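Local coordinates for protein ribose 5-phosphate isomerase (Trypanosoma cruzi, PDB 3M1P) that probably interconverts ribose 5-phosphate and ribulose 5-phosphate as a type B ribose 5-phosphate isomerase, and forms a tetramer of identical subunits, at residues Ser133-Glu136 / Arg137-Arg140; Lys25-Gly28 / Asp29-Pro33. The protein carries 1 engineered substitution. All coordinates share one frame; numbering follows the deposited sequence.

Interaction 1: residues Ser133-Glu136 / Arg137-Arg140; sequences SGEE and RHVR. With PO4 (phosphate ion), chain C.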
ATOM      1  N   SER A 133      17.714  -3.118 -15.919  1.00 27.75           N
ATOM      2  CA  SER A 133      17.864  -2.150 -17.002  1.00 29.01           C
ATOM      3  C   SER A 133      19.283  -2.116 -17.612  1.00 29.88           C
ATOM      4  O   SER A 133      19.443  -1.834 -18.799  1.00 30.49           O
ATOM      5  CB  SER A 133      17.430  -0.761 -16.534  1.00 28.59           C
ATOM      6  OG  SER A 133      18.415  -0.172 -15.716  1.00 29.26           O
ATOM      7  N   GLY A 134      20.302  -2.405 -16.802  1.00 30.61           N
ATOM      8  CA  GLY A 134      21.691  -2.359 -17.253  1.00 30.72           C
ATOM      9  C   GLY A 134      22.257  -0.952 -17.347  1.00 31.32           C
ATOM     10  O   GLY A 134      23.427  -0.778 -17.693  1.00 31.31           O
ATOM     11  N   GLU A 135      21.444   0.053 -17.024  1.00 31.41           N
ATOM     12  CA  GLU A 135      21.839   1.454 -17.208  1.00 32.01           C
ATOM     13  C   GLU A 135      22.994   1.861 -16.300  1.00 31.47           C
ATOM     14  O   GLU A 135      23.109   1.382 -15.164  1.00 31.34           O
ATOM     15  CB  GLU A 135      20.639   2.406 -17.067  1.00 31.80           C
ATOM     16  CG  GLU A 135      19.705   2.390 -18.285  1.00 32.92           C
ATOM     17  CD  GLU A 135      18.439   3.223 -18.097  1.00 34.10           C
ATOM     18  OE1 GLU A 135      18.514   4.342 -17.539  1.00 36.03           O
ATOM     19  OE2 GLU A 135      17.352   2.760 -18.526  1.00 38.01           O
ATOM     20  N   GLU A 136      23.844   2.738 -16.829  1.00 31.12           N
ATOM     21  CA  GLU A 136      25.128   3.106 -16.215  1.00 30.90           C
ATOM     22  C   GLU A 136      25.037   3.445 -14.721  1.00 29.26           C
ATOM     23  O   GLU A 136      25.813   2.926 -13.919  1.00 28.85           O
ATOM     24  CB  GLU A 136      25.790   4.254 -17.006  1.00 30.71           C
ATOM     25  CG  GLU A 136      27.123   4.731 -16.428  1.00 32.95           C
ATOM     26  CD  GLU A 136      27.865   5.714 -17.329  1.00 33.23           C
ATOM     27  OE1 GLU A 136      27.264   6.730 -17.749  1.00 35.86           O
ATOM     28  OE2 GLU A 136      29.065   5.469 -17.603  1.00 36.63           O
ATOM     29  N   ARG A 137      24.085   4.300 -14.357  1.00 28.03           N
ATOM     30  CA  ARG A 137      23.950   4.746 -12.969  1.00 26.90           C
ATOM     31  C   ARG A 137      23.590   3.621 -11.990  1.00 25.95           C
ATOM     32  O   ARG A 137      24.117   3.591 -10.881  1.00 25.40           O
ATOM     33  CB  ARG A 137      23.000   5.948 -12.850  1.00 26.95           C
ATOM     34  CG  ARG A 137      21.544   5.655 -13.155  1.00 27.92           C
ATOM     35  CD  ARG A 137      20.765   6.931 -13.396  1.00 28.88           C
ATOM     36  NE  ARG A 137      19.328   6.672 -13.400  1.00 30.24           N
ATOM     37  CZ  ARG A 137      18.649   6.234 -14.459  1.00 32.03           C
ATOM     38  NH1 ARG A 137      19.274   6.015 -15.607  1.00 31.97           N
ATOM     39  NH2 ARG A 137      17.339   6.013 -14.368  1.00 32.26           N
ATOM     40  N   HIS A 138      22.738   2.684 -12.419  1.00 24.92           N
ATOM     41  CA  HIS A 138      22.344   1.544 -11.580  1.00 24.42           C
ATOM     42  C   HIS A 138      23.488   0.562 -11.359  1.00 23.66           C
ATOM     43  O   HIS A 138      23.675   0.082 -10.241  1.00 23.60           O
ATOM     44  CB  HIS A 138      21.098   0.835 -12.132  1.00 24.20           C
ATOM     45  CG  HIS A 138      19.980   1.773 -12.458  1.00 25.17           C
ATOM     46  ND1 HIS A 138      19.218   1.659 -13.601  1.00 26.81           N
ATOM     47  CD2 HIS A 138      19.524   2.869 -11.810  1.00 25.43           C
ATOM     48  CE1 HIS A 138      18.331   2.636 -13.634  1.00 26.94           C
ATOM     49  NE2 HIS A 138      18.498   3.387 -12.560  1.00 26.77           N
ATOM     50  N   VAL A 139      24.252   0.293 -12.418  1.00 23.20           N
ATOM     51  CA  VAL A 139      25.459  -0.538 -12.335  1.00 22.57           C
ATOM     52  C   VAL A 139      26.452   0.059 -11.338  1.00 22.55           C
ATOM     53  O   VAL A 139      26.918  -0.630 -10.422  1.00 22.79           O
ATOM     54  CB  VAL A 139      26.127  -0.746 -13.731  1.00 22.69           C
ATOM     55  CG1 VAL A 139      27.518  -1.420 -13.602  1.00 21.76           C
ATOM     56  CG2 VAL A 139      25.213  -1.558 -14.648  1.00 22.28           C
ATOM     57  N   ARG A 140      26.760   1.342 -11.506  1.00 22.56           N
ATOM     58  CA  ARG A 140      27.634   2.046 -10.568  1.00 22.89           C
ATOM     59  C   ARG A 140      27.114   1.921  -9.121  1.00 22.81           C
ATOM     60  O   ARG A 140      27.888   1.632  -8.206  1.00 23.56           O
ATOM     61  CB  ARG A 140      27.808   3.517 -10.977  1.00 22.55           C
ATOM     62  CG  ARG A 140      28.752   4.317 -10.047  1.00 23.23           C
ATOM     63  CD  ARG A 140      28.862   5.791 -10.437  1.00 22.86           C
ATOM     64  NE  ARG A 140      27.609   6.527 -10.289  1.00 23.21           N
ATOM     65  CZ  ARG A 140      26.889   6.988 -11.309  1.00 24.52           C
ATOM     66  NH1 ARG A 140      27.304   6.792 -12.557  1.00 26.13           N
ATOM     67  NH2 ARG A 140      25.753   7.638 -11.092  1.00 21.88           N
TER
HETATM   68  P   PO4 C 154      16.998   7.770 -10.899  0.50 24.90           P
HETATM   69  O1  PO4 C 154      16.362   7.360 -12.196  0.50 23.04           O
HETATM   70  O2  PO4 C 154      18.489   7.894 -11.078  0.50 24.41           O
HETATM   71  O3  PO4 C 154      16.699   6.741  -9.836  0.50 23.53           O
HETATM   72  O4  PO4 C 154      16.460   9.124 -10.487  0.50 23.72           O

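Interaction 2: residues Lys25-Gly28 / Asp29-Pro33; sequences KEAG and DEFVP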
ATOM      1  N   LYS A  25       5.629 -20.480 -11.023  1.00 19.42           N
ATOM      2  CA  LYS A  25       5.278 -21.139 -12.284  1.00 20.50           C
ATOM      3  C   LYS A  25       4.474 -20.220 -13.201  1.00 20.59           C
ATOM      4  O   LYS A  25       4.683 -20.219 -14.413  1.00 20.43           O
ATOM      5  CB  LYS A  25       4.510 -22.439 -12.023  1.00 20.64           C
ATOM      6  CG  LYS A  25       5.352 -23.524 -11.395  1.00 21.43           C
ATOM      7  CD  LYS A  25       4.515 -24.727 -11.053  1.00 23.93           C
ATOM      8  CE  LYS A  25       5.407 -25.857 -10.591  1.00 25.88           C
ATOM      9  NZ  LYS A  25       4.636 -26.793  -9.735  1.00 28.93           N
ATOM     10  N   GLU A  26       3.580 -19.420 -12.619  1.00 21.07           N
ATOM     11  CA  GLU A  26       2.738 -18.522 -13.426  1.00 21.87           C
ATOM     12  C   GLU A  26       3.533 -17.455 -14.167  1.00 21.69           C
ATOM     13  O   GLU A  26       3.111 -17.010 -15.232  1.00 21.32           O
ATOM     14  CB  GLU A  26       1.649 -17.860 -12.585  1.00 22.63           C
ATOM     15  CG  GLU A  26       0.591 -18.807 -12.067  1.00 24.97           C
ATOM     16  CD  GLU A  26      -0.634 -18.059 -11.594  1.00 28.54           C
ATOM     17  OE1 GLU A  26      -0.981 -18.149 -10.396  1.00 28.23           O
ATOM     18  OE2 GLU A  26      -1.245 -17.365 -12.435  1.00 31.48           O
ATOM     19  N   ALA A  27       4.678 -17.048 -13.600  1.00 21.98           N
ATOM     20  CA  ALA A  27       5.608 -16.124 -14.264  1.00 22.38           C
ATOM     21  C   ALA A  27       6.112 -16.634 -15.618  1.00 22.95           C
ATOM     22  O   ALA A  27       6.498 -15.851 -16.486  1.00 23.19           O
ATOM     23  CB  ALA A  27       6.785 -15.803 -13.344  1.00 22.44           C
ATOM     24  N   GLY A  28       6.104 -17.953 -15.793  1.00 24.14           N
ATOM     25  CA  GLY A  28       6.567 -18.576 -17.031  1.00 24.99           C
ATOM     26  C   GLY A  28       7.132 -19.962 -16.780  1.00 25.48           C
ATOM     27  O   GLY A  28       7.609 -20.259 -15.685  1.00 25.52           O
ATOM     28  N   ASP A  29       7.048 -20.812 -17.796  1.00 26.27           N
ATOM     29  CA  ASP A  29       7.611 -22.165 -17.771  1.00 26.99           C
ATOM     30  C   ASP A  29       9.123 -22.202 -17.515  1.00 26.45           C
ATOM     31  O   ASP A  29       9.641 -23.192 -17.004  1.00 27.28           O
ATOM     32  CB  ASP A  29       7.325 -22.862 -19.100  1.00 27.65           C
ATOM     33  CG  ASP A  29       5.848 -23.114 -19.328  1.00 29.85           C
ATOM     34  OD1 ASP A  29       5.026 -22.826 -18.424  1.00 32.13           O
ATOM     35  OD2 ASP A  29       5.517 -23.608 -20.426  1.00 32.63           O
ATOM     36  N   GLU A  30       9.827 -21.135 -17.872  1.00 25.72           N
ATOM     37  CA  GLU A  30      11.260 -21.050 -17.598  1.00 25.43           C
ATOM     38  C   GLU A  30      11.627 -20.868 -16.112  1.00 24.85           C
ATOM     39  O   GLU A  30      12.804 -20.929 -15.768  1.00 25.10           O
ATOM     40  CB  GLU A  30      11.921 -19.948 -18.424  1.00 25.32           C
ATOM     41  CG  GLU A  30      11.677 -18.538 -17.885  1.00 26.77           C
ATOM     42  CD  GLU A  30      10.570 -17.810 -18.627  1.00 28.21           C
ATOM     43  OE1 GLU A  30       9.460 -18.376 -18.789  1.00 28.83           O
ATOM     44  OE2 GLU A  30      10.831 -16.671 -19.060  1.00 28.39           O
ATOM     45  N   PHE A  31      10.644 -20.629 -15.247  1.00 23.70           N
ATOM     46  CA  PHE A  31      10.914 -20.417 -13.823  1.00 23.23           C
ATOM     47  C   PHE A  31      10.603 -21.669 -13.009  1.00 23.00           C
ATOM     48  O   PHE A  31       9.471 -22.131 -12.989  1.00 22.69           O
ATOM     49  CB  PHE A  31      10.129 -19.203 -13.284  1.00 22.58           C
ATOM     50  CG  PHE A  31      10.506 -17.904 -13.940  1.00 22.21           C
ATOM     51  CD1 PHE A  31      11.656 -17.216 -13.548  1.00 21.98           C
ATOM     52  CD2 PHE A  31       9.721 -17.371 -14.964  1.00 20.33           C
ATOM     53  CE1 PHE A  31      12.016 -16.015 -14.166  1.00 21.60           C
ATOM     54  CE2 PHE A  31      10.069 -16.186 -15.588  1.00 19.82           C
ATOM     55  CZ  PHE A  31      11.219 -15.499 -15.194  1.00 21.58           C
ATOM     56  N   VAL A  32      11.610 -22.205 -12.327  1.00 23.32           N
ATOM     57  CA  VAL A  32      11.437 -23.433 -11.544  1.00 23.21           C
ATOM     58  C   VAL A  32      11.460 -23.181 -10.037  1.00 23.50           C
ATOM     59  O   VAL A  32      12.508 -22.817  -9.492  1.00 23.85           O
ATOM     60  CB  VAL A  32      12.518 -24.501 -11.888  1.00 23.70           C
ATOM     61  CG1 VAL A  32      12.186 -25.834 -11.213  1.00 22.34           C
ATOM     62  CG2 VAL A  32      12.672 -24.660 -13.412  1.00 22.56           C
ATOM     63  N   PRO A  33      10.314 -23.379  -9.354  1.00 23.75           N
ATOM     64  CA  PRO A  33      10.299 -23.206  -7.903  1.00 24.25           C
ATOM     65  C   PRO A  33      11.056 -24.323  -7.182  1.00 24.88           C
ATOM     66  O   PRO A  33      10.929 -25.509  -7.536  1.00 25.01           O
ATOM     67  CB  PRO A  33       8.811 -23.248  -7.543  1.00 23.99           C
ATOM     68  CG  PRO A  33       8.143 -23.927  -8.673  1.00 23.80           C
ATOM     69  CD  PRO A  33       8.990 -23.760  -9.889  1.00 23.75           C
TER
HETATM   70  O   HOH W   1       7.983 -15.293 -18.700  1.00 31.73           O

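Interaction 1: residues Ser133-Glu136 / Arg137-Arg140
Ser-133 and Glu-135 meet His-138, Arg-137 and Val-139 in a local contact at the N-terminal end of helix 136-150, where the loop after helix 117-129 turns into that helix at the subunit surface. Glu-135 occupies the N-cap position. Its carbonyl O accepts the first helical bond from Val-139 N (3.2 Å, nearly straight at 171°) and a weaker, strongly bent one from His-138 N; Glu-136 O takes Arg-140 N in the next step at 3.0 Å. Before the cap, Ser-133 OG lies in the plane of the His-138 imidazole, at its edge, 2.9 Å from ND1. Bonds to Ile-101 O and, weakly, from Glu-135 N position this hydroxyl, which in turn helps orient the buried ring. The side chain of Glu-135 runs alongside that of Arg-137, pointing the same way. Glu-135 OE1 forms a salt bridge with Arg-137 NH1 at 2.7 Å, OE1 tilted somewhat out of the guanidinium plane and the carboxylate and guanidinium planes turned 51° apart. CG of Arg-137 sits between the backbone N and carbonyl carbon (chi1 68°), and the extended chain beyond brings one guanidinium face over His-138 NE2, which is offset toward the rim. Arg-137 NE and NH2 hold the phosphate ion, NE bonding PO4 O2 at 2.8 Å and NH2 bonding PO4 O1 at 2.7 Å. Glu-135 is thus a second-shell residue that probably helps position the phosphate-binding arginine. Arg-141 and, from the second subunit, His-11 and Arg-113 also bond the ion, an intersubunit anion pocket consistent with the sugar-phosphate sites of type B isomerases.

Interaction 2: residues Lys25-Gly28 / Asp29-Pro33
Phe-31 packs the CD2-CE2 side of its ring against Ala-27, CD2 lying 3.7 Å from the Ala-27 methyl CB and CE2 close to the carbonyl of the same residue. CG of Phe-31 stands beside its own backbone N (chi1 -62°), which swings the ring back beneath the turn that joins helix 17-26 to strand 31-35. Gly-28 O and CA both come to the ring edge, near its plane, while CG of Glu-30 sits 3.6 Å above one face, offset toward the rim. Leu-128 of helix 117-129 and Val-24 add further apolar contact around this ring. The turn itself is a type I beta turn from Gly-28 to Phe-31, closed by Phe-31 N to Gly-28 O at 3.1 Å; the donor stands well above the carbonyl plane. Gly-28, with positive phi, is where the chain leaves the helical conformation. Glu-30 folds back through a bend at chi2 (-99°), placing OE1 3.4 Å from Gly-28 CA, while a water donates to Glu-30 OE2 at 3.2 Å. That water also donates to Ala-27 O at 2.7 Å, a carbonyl further bonded to Gln-129 NE2. Across the two outer ends of the segments, the extended Lys-25 side chain crosses Pro-33 at about a right angle, its CG and CE each 3.9 Å from Pro-33 CG. The chemistry is therefore divided: apolar packing beneath holds the second half of the beta-alpha-beta crossover together, while the water and Gln-129 supply hydrogen bonds to the Ala-27 carbonyl.

Interaction 2 comes first along the chain, at the exit of helix 17-26 into strand 31-35, the outermost strand on one side of the five-stranded parallel sheet; interaction 1 follows about a hundred residues later, at the start of the C-terminal helix 136-150. Their centres lie 26 Å apart and their nearest atoms about 14 Å, so they do not touch. Helix 117-129 relates them: it packs on Ala-27 and Phe-31, and the loop that follows it carries 133-136. One contact is a turn at the edge of the alpha/beta fold, joining a helix to an outermost strand, whereas the other lies where helix 136-150 meets the second subunit and an intersubunit phosphate site.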